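Local coordinates for protein carbohydrate esterase family 2 (CE2) (Chaetomium olivicolor, PDB 4XVH) that probably hydrolyses acetyl esters on xylan or related plant polysaccharides, pairing an SGNH/GDSL-type esterase domain with an N-terminal jelly-roll beta-sandwich domain, at residues 13-17 and 187-192; 36-42 and 87-93; 41-45 and 56-60. All coordinates share one frame. Where two conformers were deposited one is given. Residues are numbered along the deposited sequence.

Interaction 1 (13-17 and 187-192); sequences KELSW and RYGAND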
loop_
_atom_site.group_PDB
_atom_site.type_symbol
_atom_site.label_atom_id
_atom_site.label_comp_id
_atom_site.label_asym_id
_atom_site.label_seq_id
_atom_site.Cartn_x
_atom_site.Cartn_y
_atom_site.Cartn_z
ATOM N N LYS A 13 13.552 -8.106 -10.112
ATOM C CA LYS A 13 12.400 -8.927 -9.781
ATOM C C LYS A 13 12.164 -9.027 -8.268
ATOM O O LYS A 13 11.672 -10.048 -7.750
ATOM C CB LYS A 13 12.535 -10.319 -10.398
ATOM C CG LYS A 13 12.497 -10.275 -11.931
ATOM C CD LYS A 13 12.199 -11.639 -12.553
ATOM C CE LYS A 13 13.301 -12.640 -12.305
ATOM N NZ LYS A 13 13.004 -13.956 -12.981
ATOM N N GLU A 14 12.481 -7.935 -7.576
ATOM C CA GLU A 14 12.277 -7.855 -6.131
ATOM C C GLU A 14 10.865 -7.437 -5.791
ATOM O O GLU A 14 10.383 -6.377 -6.221
ATOM C CB GLU A 14 13.268 -6.872 -5.488
ATOM C CG GLU A 14 13.127 -6.725 -3.957
ATOM C CD GLU A 14 14.017 -5.612 -3.412
ATOM O OE1 GLU A 14 14.465 -4.755 -4.203
ATOM O OE2 GLU A 14 14.302 -5.613 -2.195
ATOM N N LEU A 15 10.191 -8.284 -5.026
ATOM C CA LEU A 15 8.925 -7.905 -4.417
ATOM C C LEU A 15 9.243 -7.094 -3.179
ATOM O O LEU A 15 9.521 -7.635 -2.105
ATOM C CB LEU A 15 8.093 -9.133 -4.086
ATOM C CG LEU A 15 7.862 -10.064 -5.280
ATOM C CD1 LEU A 15 6.954 -11.194 -4.775
ATOM C CD2 LEU A 15 7.214 -9.333 -6.486
ATOM N N SER A 16 9.231 -5.785 -3.358
ATOM C CA SER A 16 9.667 -4.850 -2.329
ATOM C C SER A 16 8.477 -4.121 -1.705
ATOM O O SER A 16 8.221 -4.245 -0.511
ATOM C CB SER A 16 10.642 -3.836 -2.932
ATOM O OG SER A 16 10.998 -2.878 -1.961
ATOM N N TRP A 17 7.740 -3.344 -2.497
ATOM C CA TRP A 17 6.566 -2.656 -1.954
ATOM C C TRP A 17 5.461 -3.645 -1.508
ATOM O O TRP A 17 5.371 -4.771 -2.010
ATOM C CB TRP A 17 6.025 -1.666 -3.004
ATOM C CG TRP A 17 6.984 -0.567 -3.342
ATOM C CD1 TRP A 17 7.649 -0.391 -4.535
ATOM C CD2 TRP A 17 7.447 0.488 -2.466
ATOM N NE1 TRP A 17 8.469 0.725 -4.459
ATOM C CE2 TRP A 17 8.358 1.281 -3.206
ATOM C CE3 TRP A 17 7.180 0.833 -1.130
ATOM C CZ2 TRP A 17 8.992 2.408 -2.656
ATOM C CZ3 TRP A 17 7.811 1.958 -0.591
ATOM C CH2 TRP A 17 8.697 2.729 -1.355
ATOM N N ARG A 187 11.490 5.885 -6.257
ATOM C CA ARG A 187 12.331 4.693 -6.348
ATOM C C ARG A 187 11.592 3.539 -6.982
ATOM O O ARG A 187 10.397 3.439 -6.798
ATOM C CB ARG A 187 12.814 4.280 -4.934
ATOM C CG ARG A 187 13.692 5.325 -4.253
ATOM C CD ARG A 187 14.039 4.865 -2.838
ATOM N NE ARG A 187 15.019 5.756 -2.228
ATOM C CZ ARG A 187 15.615 5.497 -1.072
ATOM N NH1 ARG A 187 15.332 4.373 -0.417
ATOM N NH2 ARG A 187 16.490 6.360 -0.579
ATOM N N TYR A 188 12.294 2.650 -7.687
ATOM C CA TYR A 188 11.630 1.488 -8.275
ATOM C C TYR A 188 11.248 0.537 -7.152
ATOM O O TYR A 188 10.093 0.495 -6.738
ATOM C CB TYR A 188 12.508 0.734 -9.289
ATOM C CG TYR A 188 11.669 0.236 -10.467
ATOM C CD1 TYR A 188 12.059 0.453 -11.786
ATOM C CD2 TYR A 188 10.388 -0.285 -10.236
ATOM C CE1 TYR A 188 11.261 0.028 -12.850
ATOM C CE2 TYR A 188 9.579 -0.692 -11.279
ATOM C CZ TYR A 188 10.023 -0.542 -12.580
ATOM O OH TYR A 188 9.176 -0.944 -13.588
ATOM N N GLY A 189 12.219 -0.237 -6.661
ATOM C CA GLY A 189 12.014 -0.981 -5.431
ATOM C C GLY A 189 12.330 -0.048 -4.286
ATOM O O GLY A 189 13.058 0.937 -4.483
ATOM N N ALA A 190 11.817 -0.354 -3.095
ATOM C CA ALA A 190 11.937 0.562 -1.964
ATOM C C ALA A 190 13.352 0.941 -1.597
ATOM O O ALA A 190 13.561 2.042 -1.085
ATOM C CB ALA A 190 11.263 -0.018 -0.731
ATOM N N ASN A 191 14.329 0.052 -1.816
ATOM C CA ASN A 191 15.702 0.393 -1.454
ATOM C C ASN A 191 16.557 0.680 -2.675
ATOM O O ASN A 191 17.753 0.711 -2.573
ATOM C CB ASN A 191 16.356 -0.717 -0.647
ATOM C CG ASN A 191 15.617 -1.016 0.628
ATOM O OD1 ASN A 191 15.268 -2.163 0.894
ATOM N ND2 ASN A 191 15.385 -0.000 1.425
ATOM N N ASP A 192 15.931 0.871 -3.832
ATOM C CA ASP A 192 16.687 1.220 -5.034
ATOM C C ASP A 192 17.064 2.712 -5.009
ATOM O O ASP A 192 16.619 3.460 -4.138
ATOM C CB ASP A 192 15.891 0.842 -6.290
ATOM C CG ASP A 192 15.711 -0.678 -6.420
ATOM O OD1 ASP A 192 16.496 -1.408 -5.774
ATOM O OD2 ASP A 192 14.827 -1.152 -7.173
HETATM O O HOH W 1 14.058 -3.663 -6.644
HETATM O O HOH W 2 14.826 -2.210 -3.531
HETATM O O HOH W 3 16.546 -4.590 -1.142
HETATM O O HOH W 4 12.860 -4.066 -0.289
HETATM O O HOH W 5 17.120 -4.111 -4.980
#
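This is an interdomain contact: residues 13-17, which include edge strand 14-15 of the beta-sandwich, meet a loop of the esterase domain, 187-192, that follows helix 181-184. Two direct hydrogen bonds fix it. Ala190 N donates to Ser16 OG (2.9 Å, angle at the hydrogen 151°), and the indole Trp17 NE1 donates to Tyr188 O (2.8 Å, 142°), an oxygen near the ring plane. The indole face is used too: Ala190 CB stands 3.8 Å from the centroid of the Trp17 six-membered ring, 10° off its normal, a CH-pi contact. Ala190 belongs to a type I turn, Gly189 to Asp192, which Tyr188 immediately precedes; Asp192 N to Gly189 O at 2.9 Å closes it and Gly189 N to Asp192 OD2 at 2.8 Å braces it. Glu14 faces like charge, its OE1 4.2 Å from Asp192 OD1, and water 1 donates to Glu14 OE1 and Asp192 OD2, each at 2.7 Å. Glu14 OE2 is also hydrogen-bonded to Ser89. The segments bury 286 Å² between them, both sides summed; this partly hydrated interface joins the jelly-roll and SGNH-hydrolase domains of a CE2 esterase.

Interaction 2 (36-42 and 87-93); sequences ASVSGTN and YGSIFLG. With PEU (2,5,8,11,14,17,20,23,26,29,32,35,38,41,44,47,50,53,56,59,62,65,68,71,74,77,80-heptacosaoxadooctacontan-82-ol), chain C.
Strands 37-40 and 88-93 run antiparallel, axes 4.7 Å apart at 179°, as inner neighbours of a four-stranded sandwich sheet. Before the second strand, Tyr87 O accepts from Thr41 N (2.8 Å), the Tyr87 ring (chi1 m) turns one face to PEU OAK, 3.8 Å from Tyr87 CZ, and its hydroxyl is hydrogen-bonded to Asn133. Gly88 (phi/psi 161/-171) forms a non-hydrogen-bonded pair with Gly40 (60/-144), CA to CA 4.1 Å; a CB on either would clash, and Gly88 CA to Ser39 O (3.2 Å) is a CA-H...O contact. Ser89 (p) and Ser39 form a hydrogen-bonded pair: Ser39 N to Ser89 O 3.0 Å, Ser89 N to Ser39 O 3.1 Å. Ser89 OG is hydrogen-bonded to Glu14. Ser37, Ser39, Ser89 and Phe91 point to one face, Val38 and Ile90 (m, t) to the opposite one, Ile90 CG1 to Val38 CG2 4.2 Å. Opposite Phe91 (m), Ala36 and Ser37 form a classic bulge: Phe91 O accepts from Ala36 N (2.7 Å) and Ser37 N (3.2 Å), Phe91 N donates to Ser37 O (2.8 Å). Gly93 CA lies 4.6 Å from Ala36 CA. Main-chain bonds and the glycine pair set the register; Tyr87 contributes its ring to the polyether pocket.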
loop_
_atom_site.group_PDB
_atom_site.type_symbol
_atom_site.label_atom_id
_atom_site.label_comp_id
_atom_site.label_asym_id
_atom_site.label_seq_id
_atom_site.Cartn_x
_atom_site.Cartn_y
_atom_site.Cartn_z
ATOM N N ALA A 36 14.673 -16.536 -5.754
ATOM C CA ALA A 36 16.100 -16.370 -5.927
ATOM C C ALA A 36 16.746 -16.141 -4.569
ATOM O O ALA A 36 17.738 -16.769 -4.234
ATOM C CB ALA A 36 16.392 -15.217 -6.885
ATOM N N SER A 37 16.151 -15.268 -3.768
ATOM C CA SER A 37 16.668 -15.026 -2.435
ATOM C C SER A 37 15.613 -14.367 -1.591
ATOM O O SER A 37 14.680 -13.746 -2.109
ATOM C CB SER A 37 17.921 -14.143 -2.481
ATOM O OG SER A 37 17.607 -12.771 -2.658
ATOM N N VAL A 38 15.758 -14.475 -0.281
ATOM C CA VAL A 38 14.816 -13.781 0.573
ATOM C C VAL A 38 15.619 -13.112 1.683
ATOM O O VAL A 38 16.641 -13.644 2.125
ATOM C CB VAL A 38 13.711 -14.734 1.100
ATOM C CG1 VAL A 38 14.299 -15.978 1.687
ATOM C CG2 VAL A 38 12.864 -14.047 2.099
ATOM N N SER A 39 15.227 -11.894 2.060
ATOM C CA SER A 39 15.881 -11.243 3.187
ATOM C C SER A 39 14.851 -10.804 4.216
ATOM O O SER A 39 13.710 -10.481 3.859
ATOM C CB SER A 39 16.727 -10.054 2.732
ATOM O OG SER A 39 15.996 -9.174 1.921
ATOM N N GLY A 40 15.271 -10.829 5.482
ATOM C CA GLY A 40 14.442 -10.432 6.603
ATOM C C GLY A 40 13.193 -11.276 6.700
ATOM O O GLY A 40 13.227 -12.482 6.425
ATOM N N THR A 41 12.083 -10.668 7.092
ATOM C CA THR A 41 10.870 -11.460 7.244
ATOM C C THR A 41 9.827 -10.909 6.276
ATOM O O THR A 41 9.877 -9.742 5.890
ATOM C CB THR A 41 10.322 -11.468 8.712
ATOM O OG1 THR A 41 10.223 -10.127 9.191
ATOM C CG2 THR A 41 11.212 -12.303 9.667
ATOM N N ASN A 42 8.918 -11.778 5.856
ATOM C CA ASN A 42 7.974 -11.469 4.785
ATOM C C ASN A 42 6.724 -12.278 4.991
ATOM O O ASN A 42 6.782 -13.318 5.653
ATOM C CB ASN A 42 8.555 -11.816 3.405
ATOM C CG ASN A 42 9.846 -11.108 3.126
ATOM O OD1 ASN A 42 9.852 -9.972 2.656
ATOM N ND2 ASN A 42 10.961 -11.759 3.452
ATOM N N TYR A 87 10.647 -4.775 6.829
ATOM C CA TYR A 87 10.838 -6.075 7.478
ATOM C C TYR A 87 11.661 -7.030 6.613
ATOM O O TYR A 87 12.318 -7.928 7.129
ATOM C CB TYR A 87 9.489 -6.718 7.826
ATOM C CG TYR A 87 8.819 -6.100 9.040
ATOM C CD1 TYR A 87 9.153 -6.505 10.332
ATOM C CD2 TYR A 87 7.878 -5.076 8.893
ATOM C CE1 TYR A 87 8.552 -5.921 11.441
ATOM C CE2 TYR A 87 7.267 -4.491 10.009
ATOM C CZ TYR A 87 7.609 -4.919 11.275
ATOM O OH TYR A 87 6.996 -4.316 12.364
ATOM N N GLY A 88 11.601 -6.842 5.293
ATOM C CA GLY A 88 12.429 -7.622 4.370
ATOM C C GLY A 88 11.872 -7.566 2.963
ATOM O O GLY A 88 10.947 -6.806 2.696
ATOM N N SER A 89 12.412 -8.369 2.065
ATOM C CA SER A 89 11.835 -8.477 0.729
ATOM C C SER A 89 12.056 -9.879 0.142
ATOM O O SER A 89 12.799 -10.673 0.702
ATOM C CB SER A 89 12.416 -7.405 -0.193
ATOM O OG SER A 89 13.806 -7.577 -0.338
ATOM N N ILE A 90 11.385 -10.178 -0.970
ATOM C CA ILE A 90 11.566 -11.452 -1.661
ATOM C C ILE A 90 12.093 -11.196 -3.071
ATOM O O ILE A 90 11.538 -10.373 -3.801
ATOM C CB ILE A 90 10.247 -12.269 -1.743
ATOM C CG1 ILE A 90 9.742 -12.583 -0.327
ATOM C CG2 ILE A 90 10.496 -13.556 -2.537
ATOM C CD1 ILE A 90 8.234 -12.899 -0.239
ATOM N N PHE A 91 13.187 -11.852 -3.449
ATOM C CA PHE A 91 13.654 -11.737 -4.834
ATOM C C PHE A 91 13.199 -12.965 -5.622
ATOM O O PHE A 91 13.592 -14.090 -5.291
ATOM C CB PHE A 91 15.175 -11.586 -4.890
ATOM C CG PHE A 91 15.679 -10.254 -4.363
ATOM C CD1 PHE A 91 15.751 -10.009 -2.994
ATOM C CD2 PHE A 91 16.111 -9.265 -5.243
ATOM C CE1 PHE A 91 16.229 -8.774 -2.516
ATOM C CE2 PHE A 91 16.597 -8.036 -4.776
ATOM C CZ PHE A 91 16.658 -7.800 -3.416
ATOM N N LEU A 92 12.362 -12.756 -6.641
ATOM C CA LEU A 92 11.771 -13.861 -7.380
ATOM C C LEU A 92 12.758 -14.470 -8.361
ATOM O O LEU A 92 13.614 -13.763 -8.914
ATOM C CB LEU A 92 10.513 -13.410 -8.126
ATOM C CG LEU A 92 9.291 -13.103 -7.234
ATOM C CD1 LEU A 92 8.068 -12.896 -8.083
ATOM C CD2 LEU A 92 9.045 -14.247 -6.272
ATOM N N GLY A 93 12.623 -15.781 -8.571
ATOM C CA GLY A 93 13.358 -16.500 -9.603
ATOM C C GLY A 93 12.456 -16.811 -10.792
ATOM O O GLY A 93 11.664 -15.961 -11.219
HETATM C CAA PEU C . 15.991 -6.041 7.189
HETATM O OAB PEU C . 15.761 -5.525 8.512
HETATM C CAC PEU C . 16.827 -4.601 8.963
HETATM C CAD PEU C . 16.770 -3.935 10.388
HETATM O OAE PEU C . 16.773 -4.892 11.475
HETATM C CAF PEU C . 15.601 -5.766 11.503
HETATM C CAG PEU C . 14.217 -5.249 11.932
HETATM O OAH PEU C . 13.668 -4.113 11.247
HETATM C CAI PEU C . 12.291 -3.877 11.656
HETATM C CAJ PEU C . 11.749 -2.526 11.174
HETATM O OAK PEU C . 10.358 -2.361 11.561
HETATM C CAL PEU C . 10.012 -0.961 11.509
HETATM C CAM PEU C . 8.572 -0.661 11.912
HETATM O OAN PEU C . 8.558 0.778 12.014
HETATM C CAO PEU C . 7.313 1.326 12.504
HETATM C CAP PEU C . 7.847 2.660 12.984
HETATM O OAQ PEU C . 7.110 3.733 13.619
HETATM C CAR PEU C . 6.315 3.429 14.809
HETATM C CAS PEU C . 4.937 2.731 14.695
HETATM O OAT PEU C . 3.917 3.520 13.961
HETATM C CAU PEU C . 4.204 3.810 12.559
HETATM C CAV PEU C . 3.090 4.657 11.909
HETATM O OAW PEU C . 3.254 4.976 10.504
HETATM O O HOH W 6 14.853 -6.628 1.776
HETATM O O HOH W 7 12.491 -8.642 9.957
#

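Interaction 3 (41-45 and 56-60); sequences TNSVD and ISDFA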
loop_
_atom_site.group_PDB
_atom_site.type_symbol
_atom_site.label_atom_id
_atom_site.label_comp_id
_atom_site.label_asym_id
_atom_site.label_seq_id
_atom_site.Cartn_x
_atom_site.Cartn_y
_atom_site.Cartn_z
ATOM N N THR A 41 12.083 -10.668 7.092
ATOM C CA THR A 41 10.870 -11.460 7.244
ATOM C C THR A 41 9.827 -10.909 6.276
ATOM O O THR A 41 9.877 -9.742 5.890
ATOM C CB THR A 41 10.322 -11.468 8.712
ATOM O OG1 THR A 41 10.223 -10.127 9.191
ATOM C CG2 THR A 41 11.212 -12.303 9.667
ATOM N N ASN A 42 8.918 -11.778 5.856
ATOM C CA ASN A 42 7.974 -11.469 4.785
ATOM C C ASN A 42 6.724 -12.278 4.991
ATOM O O ASN A 42 6.782 -13.318 5.653
ATOM C CB ASN A 42 8.555 -11.816 3.405
ATOM C CG ASN A 42 9.846 -11.108 3.126
ATOM O OD1 ASN A 42 9.852 -9.972 2.656
ATOM N ND2 ASN A 42 10.961 -11.759 3.452
ATOM N N SER A 43 5.608 -11.866 4.391
ATOM C CA SER A 43 4.504 -12.821 4.252
ATOM C C SER A 43 3.764 -12.479 2.986
ATOM O O SER A 43 3.797 -11.339 2.536
ATOM C CB SER A 43 3.556 -12.823 5.457
ATOM O OG SER A 43 2.850 -11.613 5.583
ATOM N N VAL A 44 3.132 -13.483 2.409
ATOM C CA VAL A 44 2.438 -13.334 1.156
ATOM C C VAL A 44 1.130 -14.068 1.269
ATOM O O VAL A 44 1.009 -15.019 2.077
ATOM C CB VAL A 44 3.248 -13.935 -0.051
ATOM C CG1 VAL A 44 4.609 -13.255 -0.219
ATOM C CG2 VAL A 44 3.417 -15.450 0.149
ATOM N N ASP A 45 0.166 -13.627 0.466
ATOM C CA ASP A 45 -1.058 -14.372 0.173
ATOM C C ASP A 45 -0.870 -15.135 -1.120
ATOM O O ASP A 45 -0.483 -14.526 -2.123
ATOM C CB ASP A 45 -2.253 -13.433 -0.006
ATOM C CG ASP A 45 -2.856 -12.969 1.292
ATOM O OD1 ASP A 45 -2.405 -13.405 2.380
ATOM O OD2 ASP A 45 -3.834 -12.188 1.214
ATOM N N ILE A 56 1.455 -17.326 3.694
ATOM C CA ILE A 56 2.760 -17.933 3.796
ATOM C C ILE A 56 3.751 -16.923 4.351
ATOM O O ILE A 56 3.815 -15.809 3.846
ATOM C CB ILE A 56 3.227 -18.425 2.428
ATOM C CG1 ILE A 56 2.207 -19.394 1.838
ATOM C CG2 ILE A 56 4.600 -19.108 2.529
ATOM C CD1 ILE A 56 2.483 -19.706 0.366
ATOM N N SER A 57 4.499 -17.300 5.389
ATOM C CA SER A 57 5.483 -16.385 5.963
ATOM C C SER A 57 6.822 -17.073 6.182
ATOM O O SER A 57 7.771 -16.449 6.629
ATOM C CB SER A 57 4.990 -15.784 7.282
ATOM O OG SER A 57 4.862 -16.769 8.284
ATOM N N ASP A 58 6.891 -18.356 5.840
ATOM C CA ASP A 58 8.154 -19.076 5.855
ATOM C C ASP A 58 8.473 -19.576 4.465
ATOM O O ASP A 58 7.681 -20.279 3.844
ATOM C CB ASP A 58 8.113 -20.231 6.841
ATOM C CG ASP A 58 8.635 -19.835 8.203
ATOM O OD1 ASP A 58 8.440 -18.658 8.592
ATOM O OD2 ASP A 58 9.266 -20.699 8.873
ATOM N N PHE A 59 9.624 -19.170 3.962
ATOM C CA PHE A 59 10.065 -19.574 2.642
ATOM C C PHE A 59 11.347 -20.362 2.825
ATOM O O PHE A 59 12.461 -19.800 2.783
ATOM C CB PHE A 59 10.271 -18.361 1.751
ATOM C CG PHE A 59 9.153 -17.372 1.840
ATOM C CD1 PHE A 59 8.079 -17.452 0.978
ATOM C CD2 PHE A 59 9.159 -16.393 2.819
ATOM C CE1 PHE A 59 7.028 -16.546 1.066
ATOM C CE2 PHE A 59 8.118 -15.502 2.925
ATOM C CZ PHE A 59 7.052 -15.580 2.042
ATOM N N ALA A 60 11.180 -21.659 3.068
ATOM C CA ALA A 60 12.298 -22.522 3.446
ATOM C C ALA A 60 13.431 -22.417 2.432
ATOM O O ALA A 60 14.508 -21.897 2.730
ATOM C CB ALA A 60 11.834 -23.959 3.578
HETATM O O HOH W 8 9.431 -14.455 6.684
#
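Two backbone hydrogen bonds hold this contact: Val44 N to Ile56 O at 2.8 Å (angle at the hydrogen 157°) and Ile56 N to Val44 O at 2.9 Å (175°). Reciprocal bonds of this kind define an antiparallel hydrogen-bonded pair, with CA atoms 5.3 Å apart, at the end of strand 54-56 where it lies against 44-48. Beyond it the chains stay close but the direct bonding gives out. Ser43 and Ser57 approach to 4.1 Å between CA atoms, with CA-H...O contacts from Ser43 CA to Ile56 O (3.1 Å) and from Ser57 CA to Asn42 O (3.3 Å). One step further a water takes over, accepting from Asn42 N at 2.8 Å and lying within 2.6 Å of Ser57 O, to which it can donate.

Packing gathers on the face carrying Val44 and Ile56. Val44 CG2 rests 3.8 Å from Ile56 CB and 3.9 Å from Phe59 CE1. The Phe59 ring turns its edge to Asn42 O, Ser43 CA and Val44 CG2, and Phe59 CE2 also packs 3.7 Å from Asn42 CB. Ile90 of strand 88-97 packs against Val44 and Phe59, placing this cluster between the sandwich sheets, and Asn42 OD1 is held by Arg81. Main-chain bonds therefore set the pairing at Val44 and Ile56, a water bridges the chains past the pair, and Phe59 packs the outgoing loop back against Val44 and Asn42.

In the fold
All three contacts involve the N-terminal beta-sandwich, but only interaction 1 crosses to the esterase domain. Along the chain, interactions 2 and 3 are nested inside the long loop that interaction 1 closes. Interactions 1 and 2, centres 11 Å apart, share a sheet: strand 14-15 borders 88-97, with Leu15 N 2.8 Å from Ile90 O. Interactions 2 and 3, centres 9 Å apart, share Thr41 and Asn42, where the chain passes from strand 31-40 of one sheet to 44-48 of the other; Ile90 CD1 lies 3.6 Å from Val44 CG1. Interactions 1 and 3 are 17 Å apart between centres and do not touch. Strand 88-97 thus connects the sandwich interior to the domain interface.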